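Local coordinates for protein malonate decarboxylase subunit alpha (Acinetobacter baumannii ATCC 17978, PDB 6MPR) that probably serves as the acyl carrier protein transferase of malonate decarboxylase, exchanging the acetyl group on the carrier thiol for malonate so that malonyl thioester can be decarboxylated, at residues 28-33 / 192-197; 50-55 / 80-85; 61-66 / 148-153. One frame throughout, in Å; residues are numbered along the deposited sequence. Where two conformers were deposited one is given.

Contact 1. Residues 28-33 / 192-197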
loop_
_atom_site.group_PDB
_atom_site.type_symbol
_atom_site.label_atom_id
_atom_site.label_comp_id
_atom_site.label_asym_id
_atom_site.label_seq_id
_atom_site.Cartn_x
_atom_site.Cartn_y
_atom_site.Cartn_z
ATOM N N GLN A 28 -17.948 11.244 23.829
ATOM C CA GLN A 28 -19.158 10.850 24.536
ATOM C C GLN A 28 -20.074 12.043 24.777
ATOM O O GLN A 28 -21.297 11.908 24.715
ATOM C CB GLN A 28 -18.816 10.162 25.857
ATOM C CG GLN A 28 -20.030 9.491 26.485
ATOM C CD GLN A 28 -20.795 8.650 25.472
ATOM O OE1 GLN A 28 -20.285 7.647 24.970
ATOM N NE2 GLN A 28 -22.020 9.065 25.156
ATOM N N LEU A 29 -19.503 13.225 25.041
ATOM C CA LEU A 29 -20.341 14.393 25.299
ATOM C C LEU A 29 -21.110 14.805 24.053
ATOM O O LEU A 29 -22.285 15.180 24.136
ATOM C CB LEU A 29 -19.489 15.556 25.793
ATOM C CG LEU A 29 -18.807 15.397 27.151
ATOM C CD1 LEU A 29 -18.049 16.665 27.493
ATOM C CD2 LEU A 29 -19.837 15.082 28.230
ATOM N N LYS A 30 -20.454 14.756 22.895
ATOM C CA LYS A 30 -21.109 15.112 21.642
ATOM C C LYS A 30 -22.220 14.128 21.301
ATOM O O LYS A 30 -23.319 14.534 20.890
ATOM C CB LYS A 30 -20.074 15.162 20.525
ATOM C CG LYS A 30 -19.037 16.261 20.727
ATOM C CD LYS A 30 -17.799 15.957 19.865
ATOM C CE LYS A 30 -16.677 16.943 20.144
ATOM N NZ LYS A 30 -15.436 16.655 19.361
ATOM N N LEU A 31 -21.937 12.823 21.413
ATOM C CA LEU A 31 -22.982 11.830 21.188
ATOM C C LEU A 31 -24.158 12.058 22.129
ATOM O O LEU A 31 -25.317 11.959 21.713
ATOM C CB LEU A 31 -22.426 10.415 21.361
ATOM C CG LEU A 31 -21.957 9.648 20.118
ATOM C CD1 LEU A 31 -21.217 10.563 19.163
ATOM C CD2 LEU A 31 -21.057 8.498 20.557
ATOM N N GLU A 32 -23.880 12.371 23.394
ATOM C CA GLU A 32 -24.953 12.568 24.360
ATOM C C GLU A 32 -25.837 13.739 23.959
ATOM O O GLU A 32 -27.065 13.653 24.036
ATOM C CB GLU A 32 -24.353 12.784 25.746
ATOM C CG GLU A 32 -25.247 12.456 26.892
ATOM C CD GLU A 32 -24.427 12.178 28.128
ATOM O OE1 GLU A 32 -23.655 13.074 28.544
ATOM O OE2 GLU A 32 -24.523 11.052 28.658
ATOM N N MET A 33 -25.223 14.826 23.489
ATOM C CA MET A 33 -25.989 15.994 23.069
ATOM C C MET A 33 -26.752 15.719 21.777
ATOM O O MET A 33 -27.910 16.124 21.638
ATOM C CB MET A 33 -25.060 17.194 22.898
ATOM C CG MET A 33 -24.758 17.936 24.193
ATOM S SD MET A 33 -23.664 19.344 23.932
ATOM C CE MET A 33 -24.300 19.977 22.381
ATOM N N ASP A 192 -11.900 7.110 18.535
ATOM C CA ASP A 192 -12.971 7.955 19.048
ATOM C C ASP A 192 -13.216 9.166 18.153
ATOM O O ASP A 192 -13.526 10.259 18.633
ATOM C CB ASP A 192 -12.689 8.356 20.497
ATOM C CG ASP A 192 -12.951 7.207 21.453
ATOM O OD1 ASP A 192 -14.141 6.893 21.694
ATOM O OD2 ASP A 192 -11.977 6.584 21.909
ATOM N N GLY A 193 -13.058 8.972 16.830
ATOM C CA GLY A 193 -13.651 9.860 15.858
ATOM C C GLY A 193 -15.139 9.584 15.745
ATOM O O GLY A 193 -15.671 8.656 16.355
ATOM N N ILE A 194 -15.831 10.412 14.969
ATOM C CA ILE A 194 -17.277 10.272 14.793
ATOM C C ILE A 194 -17.572 9.965 13.326
ATOM O O ILE A 194 -17.152 10.708 12.428
ATOM C CB ILE A 194 -18.019 11.526 15.284
ATOM C CG1 ILE A 194 -17.735 11.712 16.784
ATOM C CG2 ILE A 194 -19.513 11.407 14.986
ATOM C CD1 ILE A 194 -18.427 12.871 17.408
ATOM N N VAL A 195 -18.277 8.858 13.085
ATOM C CA VAL A 195 -18.514 8.332 11.739
ATOM C C VAL A 195 -20.005 8.470 11.463
ATOM O O VAL A 195 -20.833 7.913 12.194
ATOM C CB VAL A 195 -18.041 6.874 11.619
ATOM C CG1 VAL A 195 -18.396 6.242 10.252
ATOM C CG2 VAL A 195 -16.506 6.773 11.861
ATOM N N ILE A 196 -20.348 9.224 10.422
ATOM C CA ILE A 196 -21.728 9.407 9.989
ATOM C C ILE A 196 -21.835 8.906 8.560
ATOM O O ILE A 196 -21.079 9.349 7.694
ATOM C CB ILE A 196 -22.162 10.881 10.067
ATOM C CG1 ILE A 196 -21.987 11.413 11.492
ATOM C CG2 ILE A 196 -23.609 11.031 9.586
ATOM C CD1 ILE A 196 -21.874 12.896 11.551
ATOM N N VAL A 197 -22.786 8.010 8.306
ATOM C CA VAL A 197 -22.964 7.410 6.983
ATOM C C VAL A 197 -24.359 7.759 6.467
ATOM O O VAL A 197 -25.370 7.378 7.071
ATOM C CB VAL A 197 -22.756 5.885 7.011
ATOM C CG1 VAL A 197 -22.759 5.312 5.591
ATOM C CG2 VAL A 197 -21.442 5.537 7.721
#
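Ile-194 sends its CD1 methyl between two side chains of helix 22-34, Lys-30 and Leu-31, and the closest approach to each of the two comes from this methyl. All of it is van der Waals packing. Ile-194 CD1 lies 4.0 Å from Lys-30 CD, where the methyl meets the aliphatic middle of the lysine while the two side chains cross obliquely. With Leu-31 the approach differs: the side chains run past each other in opposite directions, and Leu-31 CD1 stands 4.0 Å from Ile-194 CD1. That second contact is the less certain, because Leu-31 was modelled in two conformers. The isoleucine reaches so far because CG1 sits beside its backbone N and CD1 continues in an extended line (chi2 -178°).

In the fold, Ile-194 opens strand 194-199, an inner strand of a parallel sheet, lying between strands 158-163 and 221-224, consistent with the Rossmann-like clan of this family. Helix 22-34 lies over one face of that sheet, with Leu-31 and Ile-194 CA atoms about 8.7 Å apart. Val-195, the next residue along, instead packs on Ile-185 and Ala-188 of helix 181-189, as expected from the alternation of side chains along a strand.

Polar groups find their partners around the contact. The extended Lys-30 chain carries NZ past the methyl to Thr-57 OG1, a weak hydrogen bond. Lys-27, one turn before Leu-31, donates through NZ to Gly-193 O, and Asp-220 OD2 accepts from Val-195 N.

Contact 2. Residues 50-55 / 80-85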
loop_
_atom_site.group_PDB
_atom_site.type_symbol
_atom_site.label_atom_id
_atom_site.label_comp_id
_atom_site.label_asym_id
_atom_site.label_seq_id
_atom_site.Cartn_x
_atom_site.Cartn_y
_atom_site.Cartn_z
ATOM N N LYS A 50 -28.600 20.437 12.044
ATOM C CA LYS A 50 -28.429 20.636 13.475
ATOM C C LYS A 50 -27.520 19.571 14.065
ATOM O O LYS A 50 -26.695 19.861 14.938
ATOM C CB LYS A 50 -29.790 20.628 14.177
ATOM C CG LYS A 50 -29.714 20.860 15.678
ATOM C CD LYS A 50 -29.432 22.326 16.001
ATOM C CE LYS A 50 -29.447 22.590 17.495
ATOM N NZ LYS A 50 -29.218 24.029 17.792
ATOM N N VAL A 51 -27.635 18.332 13.585
ATOM C CA VAL A 51 -26.801 17.275 14.143
ATOM C C VAL A 51 -25.340 17.461 13.721
ATOM O O VAL A 51 -24.424 17.240 14.522
ATOM C CB VAL A 51 -27.350 15.890 13.746
ATOM C CG1 VAL A 51 -26.358 14.803 14.135
ATOM C CG2 VAL A 51 -28.705 15.641 14.424
ATOM N N LEU A 52 -25.091 17.873 12.461
ATOM C CA LEU A 52 -23.717 18.191 12.049
ATOM C C LEU A 52 -23.109 19.285 12.922
ATOM O O LEU A 52 -21.940 19.197 13.315
ATOM C CB LEU A 52 -23.668 18.615 10.573
ATOM C CG LEU A 52 -23.947 17.534 9.531
ATOM C CD1 LEU A 52 -23.962 18.113 8.118
ATOM C CD2 LEU A 52 -22.926 16.399 9.608
ATOM N N GLU A 53 -23.882 20.338 13.213
ATOM C CA GLU A 53 -23.425 21.420 14.081
ATOM C C GLU A 53 -23.206 20.980 15.524
ATOM O O GLU A 53 -22.620 21.739 16.308
ATOM C CB GLU A 53 -24.443 22.558 14.046
ATOM C CG GLU A 53 -24.477 23.309 12.730
ATOM C CD GLU A 53 -25.616 24.304 12.650
ATOM O OE1 GLU A 53 -25.623 25.098 11.683
ATOM O OE2 GLU A 53 -26.493 24.306 13.551
ATOM N N THR A 54 -23.706 19.810 15.899
ATOM C CA THR A 54 -23.547 19.268 17.242
ATOM C C THR A 54 -22.357 18.323 17.325
ATOM O O THR A 54 -21.637 18.313 18.329
ATOM C CB THR A 54 -24.822 18.516 17.659
ATOM O OG1 THR A 54 -25.951 19.373 17.515
ATOM C CG2 THR A 54 -24.730 18.022 19.099
ATOM N N LEU A 55 -22.144 17.517 16.284
ATOM C CA LEU A 55 -21.111 16.486 16.296
ATOM C C LEU A 55 -19.753 16.987 15.819
ATOM O O LEU A 55 -18.720 16.403 16.181
ATOM C CB LEU A 55 -21.544 15.305 15.422
ATOM C CG LEU A 55 -22.776 14.563 15.935
ATOM C CD1 LEU A 55 -23.170 13.509 14.947
ATOM C CD2 LEU A 55 -22.484 13.933 17.288
ATOM N N ALA A 80 -22.345 22.248 3.914
ATOM C CA ALA A 80 -22.233 23.592 3.355
ATOM C C ALA A 80 -23.371 24.515 3.774
ATOM O O ALA A 80 -23.281 25.717 3.507
ATOM C CB ALA A 80 -22.162 23.516 1.827
ATOM N N GLN A 81 -24.431 23.994 4.409
ATOM C CA GLN A 81 -25.531 24.803 4.924
ATOM C C GLN A 81 -25.443 25.055 6.428
ATOM O O GLN A 81 -26.327 25.720 6.985
ATOM C CB GLN A 81 -26.873 24.142 4.598
ATOM C CG GLN A 81 -27.138 23.998 3.113
ATOM C CD GLN A 81 -27.120 25.338 2.396
ATOM O OE1 GLN A 81 -27.737 26.305 2.849
ATOM N NE2 GLN A 81 -26.401 25.405 1.276
ATOM N N THR A 82 -24.403 24.559 7.095
ATOM C CA THR A 82 -24.259 24.819 8.523
ATOM C C THR A 82 -23.841 26.267 8.768
ATOM O O THR A 82 -23.394 26.986 7.866
ATOM C CB THR A 82 -23.244 23.856 9.156
ATOM O OG1 THR A 82 -21.970 23.991 8.504
ATOM C CG2 THR A 82 -23.721 22.412 9.046
ATOM N N ASN A 83 -24.004 26.680 10.017
ATOM C CA ASN A 83 -23.714 28.041 10.454
ATOM C C ASN A 83 -22.208 28.214 10.614
ATOM O O ASN A 83 -21.601 27.523 11.442
ATOM C CB ASN A 83 -24.423 28.296 11.772
ATOM C CG ASN A 83 -24.321 29.747 12.241
ATOM O OD1 ASN A 83 -23.452 30.503 11.810
ATOM N ND2 ASN A 83 -25.203 30.124 13.155
ATOM N N PRO A 84 -21.562 29.096 9.851
ATOM C CA PRO A 84 -20.101 29.237 9.995
ATOM C C PRO A 84 -19.677 29.852 11.328
ATOM O O PRO A 84 -18.496 29.750 11.679
ATOM C CB PRO A 84 -19.709 30.128 8.804
ATOM C CG PRO A 84 -20.875 30.035 7.851
ATOM C CD PRO A 84 -22.081 29.888 8.727
ATOM N N ASP A 85 -20.587 30.475 12.087
ATOM C CA ASP A 85 -20.238 30.885 13.448
ATOM C C ASP A 85 -20.097 29.692 14.383
ATOM O O ASP A 85 -19.501 29.823 15.461
ATOM C CB ASP A 85 -21.288 31.840 14.007
ATOM C CG ASP A 85 -21.331 33.148 13.263
ATOM O OD1 ASP A 85 -20.263 33.604 12.814
ATOM O OD2 ASP A 85 -22.434 33.709 13.126
#
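Glu-53 reaches from helix 48-55 to the loop at 80-85 and takes the backbone N-H of Asn-83 on its carboxylate, with Glu-53 OE1 2.8 Å from Asn-83 N and an N-H...O angle of 156°. The bond arrives on the anti side of OE1, 21° out of the carboxylate plane. CG of Glu-53 lies beside its own backbone N (chi1 -70°), and the rest of the chain is extended, which carries the carboxylate past Thr-82 to the following peptide. On the way the two side chains slide by each other in opposite directions, with Glu-53 CG 3.8 Å from Thr-82 CB.

Thr-82 CG2 sits 3.9 Å from Glu-53 CG and 4.1 Å from Leu-52 CB, while OG1, placed between backbone N and carbonyl carbon (chi1 58°), is hydrogen-bonded to Leu-79 O. The side chain of Asn-83 leads away from the helix and forms an Asx turn: Asn-83 OD1 accepts from Asp-85 N at 2.9 Å, with the donor above the carbonyl plane.

The loop runs from helix 73-79 towards strand 90-94, and Leu-52 also packs on Ile-196 of strand 194-199, so helix 48-55 lies between loop and parallel sheet. A loop N-H is thus bound by a carboxylate whose stem packs on a threonine methyl. The donated N-H would be expected to stabilise the charged form of Glu-53.

Contact 3. Residues 61-66 / 148-153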
loop_
_atom_site.group_PDB
_atom_site.type_symbol
_atom_site.label_atom_id
_atom_site.label_comp_id
_atom_site.label_asym_id
_atom_site.label_seq_id
_atom_site.Cartn_x
_atom_site.Cartn_y
_atom_site.Cartn_z
ATOM N N LYS A 61 -10.483 17.755 11.877
ATOM C CA LYS A 61 -10.188 17.065 10.622
ATOM C C LYS A 61 -11.412 16.254 10.205
ATOM O O LYS A 61 -11.818 15.331 10.914
ATOM C CB LYS A 61 -8.969 16.157 10.781
ATOM C CG LYS A 61 -7.685 16.907 11.100
ATOM C CD LYS A 61 -6.515 15.939 11.262
ATOM C CE LYS A 61 -5.246 16.650 11.715
ATOM N NZ LYS A 61 -5.441 17.389 12.992
ATOM N N VAL A 62 -11.986 16.581 9.053
ATOM C CA VAL A 62 -13.241 15.989 8.596
ATOM C C VAL A 62 -12.946 15.325 7.271
ATOM O O VAL A 62 -12.645 16.012 6.292
ATOM C CB VAL A 62 -14.346 17.046 8.435
ATOM C CG1 VAL A 62 -15.633 16.404 7.907
ATOM C CG2 VAL A 62 -14.579 17.756 9.782
ATOM N N VAL A 63 -13.018 13.998 7.242
ATOM C CA VAL A 63 -12.988 13.258 5.985
ATOM C C VAL A 63 -14.379 13.322 5.372
ATOM O O VAL A 63 -15.368 12.999 6.036
ATOM C CB VAL A 63 -12.566 11.803 6.231
ATOM C CG1 VAL A 63 -12.758 10.956 4.964
ATOM C CG2 VAL A 63 -11.101 11.742 6.706
ATOM N N LEU A 64 -14.456 13.708 4.100
ATOM C CA LEU A 64 -15.727 13.843 3.396
ATOM C C LEU A 64 -15.592 13.106 2.076
ATOM O O LEU A 64 -14.660 13.380 1.311
ATOM C CB LEU A 64 -16.083 15.318 3.149
ATOM C CG LEU A 64 -17.294 15.605 2.246
ATOM C CD1 LEU A 64 -18.536 14.983 2.843
ATOM C CD2 LEU A 64 -17.490 17.111 2.080
ATOM N N GLU A 65 -16.481 12.148 1.830
ATOM C CA GLU A 65 -16.496 11.429 0.559
ATOM C C GLU A 65 -17.277 12.227 -0.482
ATOM O O GLU A 65 -18.438 12.570 -0.250
ATOM C CB GLU A 65 -17.140 10.052 0.745
ATOM C CG GLU A 65 -16.339 9.075 1.609
ATOM C CD GLU A 65 -17.029 7.726 1.732
ATOM O OE1 GLU A 65 -18.107 7.543 1.134
ATOM O OE2 GLU A 65 -16.513 6.857 2.451
ATOM N N GLY A 66 -16.637 12.572 -1.596
ATOM C CA GLY A 66 -15.188 12.580 -1.688
ATOM C C GLY A 66 -14.436 11.349 -2.177
ATOM O O GLY A 66 -13.202 11.369 -2.228
ATOM N N SER A 148 -3.090 6.537 4.195
ATOM C CA SER A 148 -2.089 6.114 5.168
ATOM C C SER A 148 -1.850 7.173 6.235
ATOM O O SER A 148 -1.504 6.827 7.365
ATOM C CB SER A 148 -0.778 5.772 4.461
ATOM O OG SER A 148 -0.058 6.952 4.145
ATOM N N ARG A 149 -2.025 8.450 5.898
ATOM C CA ARG A 149 -1.816 9.503 6.882
ATOM C C ARG A 149 -2.897 9.526 7.945
ATOM O O ARG A 149 -2.687 10.134 9.004
ATOM C CB ARG A 149 -1.742 10.858 6.179
ATOM C CG ARG A 149 -0.528 10.960 5.273
ATOM C CD ARG A 149 -0.324 12.372 4.780
ATOM N NE ARG A 149 0.119 13.258 5.853
ATOM C CZ ARG A 149 0.232 14.578 5.727
ATOM N NH1 ARG A 149 -0.115 15.178 4.597
ATOM N NH2 ARG A 149 0.656 15.311 6.747
ATOM N N LEU A 150 -4.034 8.862 7.698
ATOM C CA LEU A 150 -5.130 8.817 8.660
ATOM C C LEU A 150 -4.793 8.056 9.944
ATOM O O LEU A 150 -5.573 8.140 10.900
ATOM C CB LEU A 150 -6.377 8.193 8.009
ATOM C CG LEU A 150 -6.888 8.862 6.728
ATOM C CD1 LEU A 150 -8.125 8.115 6.227
ATOM C CD2 LEU A 150 -7.208 10.330 6.945
ATOM N N VAL A 151 -3.695 7.299 9.996
ATOM C CA VAL A 151 -3.281 6.662 11.250
ATOM C C VAL A 151 -1.969 7.243 11.767
ATOM O O VAL A 151 -1.384 6.699 12.713
ATOM C CB VAL A 151 -3.209 5.126 11.133
ATOM C CG1 VAL A 151 -4.611 4.547 10.779
ATOM C CG2 VAL A 151 -2.140 4.687 10.135
ATOM N N VAL A 152 -1.503 8.356 11.191
ATOM C CA VAL A 152 -0.221 8.928 11.601
ATOM C C VAL A 152 -0.416 10.390 11.988
ATOM O O VAL A 152 -0.519 10.710 13.178
ATOM C CB VAL A 152 0.851 8.777 10.503
ATOM C CG1 VAL A 152 2.164 9.461 10.949
ATOM C CG2 VAL A 152 1.106 7.308 10.203
ATOM N N ASP A 153 -0.487 11.296 11.001
ATOM C CA ASP A 153 -0.542 12.727 11.295
ATOM C C ASP A 153 -1.787 13.426 10.760
ATOM O O ASP A 153 -1.888 14.651 10.899
ATOM C CB ASP A 153 0.720 13.454 10.777
ATOM C CG ASP A 153 1.000 13.190 9.306
ATOM O OD1 ASP A 153 0.206 12.458 8.693
ATOM O OD2 ASP A 153 2.025 13.710 8.775
#
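Asp-153, whose backbone O is approached by Lys-61 CE at 4.0 Å, brings its carboxylate to the edge of the Arg-149 guanidinium, with CG lying in the guanidinium plane. This pair spans a type I beta turn from Arg-149 to Val-152, which lies over one face of the parallel sheet, consistent with the Rossmann-like clan of the family. The grip is side-on and twofold. Arg-149 NE donates to Asp-153 OD1 at 3.0 Å, and Arg-149 NH2 to Asp-153 OD2 at 2.9 Å, both part of one salt bridge, and both oxygens are tilted 15° from the guanidinium plane. The two carboxylate oxygens are used differently: OD1 is met on its syn side, whereas NH2 stands above the carboxylate plane at OD2, 60° out of it. The two flat groups are therefore not coplanar, although both bonds are reasonably straight. Arg-149 NH1 has a further partner in His-141 NE2.

Within the turn, Val-152 N is bonded to Arg-149 O at 3.1 Å. Strand 61-64 runs between 158-163 and 90-94. Residues on this strand alternate: Lys-61 and Val-63 look toward the turn, while Val-62 and Leu-64 meet Leu-160 of strand 158-163. Helix 181-189 adds to the apolar surroundings, since Leu-184 touches both Val-63 and Leu-150. Beyond the turn lies the second subunit, whose Ala-360 packs on Ser-148 and Val-152 and whose His-403 packs on Arg-149.

Across the contact the packing is slight: a methylene beside a carbonyl oxygen, and one pair of methyls. Lys-61 is extended through chi3, which carries CE to the Asp-153 carbonyl; chi4 (57°) turns only NZ. Farther along the strand, Val-63 CG2, the branch beside its backbone N, meets the CD2 methyl of Leu-150 at 4.1 Å.

In the fold
From the N terminus, helix 22-34 enters contact 1, whose partner strand 194-199 comes so late that the loop it closes encloses both other contacts. Helix 48-55 follows and closes the short loop of contact 2 with the segment before strand 90-94. Strand 61-64 lies inside that short loop, yet packs against 148-153 beyond it, so contacts 2 and 3 cross. Contacts 1 and 2 touch: Leu-55 CD1 is 3.7 Å from Ile-196 CD1, joining helix 48-55 to the sheet beside helix 22-34. Contacts 1 and 3 share that sheet without touching, their centres about 17 Å apart. They bring helix 22-34 and the turn near the second subunit onto one parallel sheet, with the 80-85 loop joined to helix 48-55.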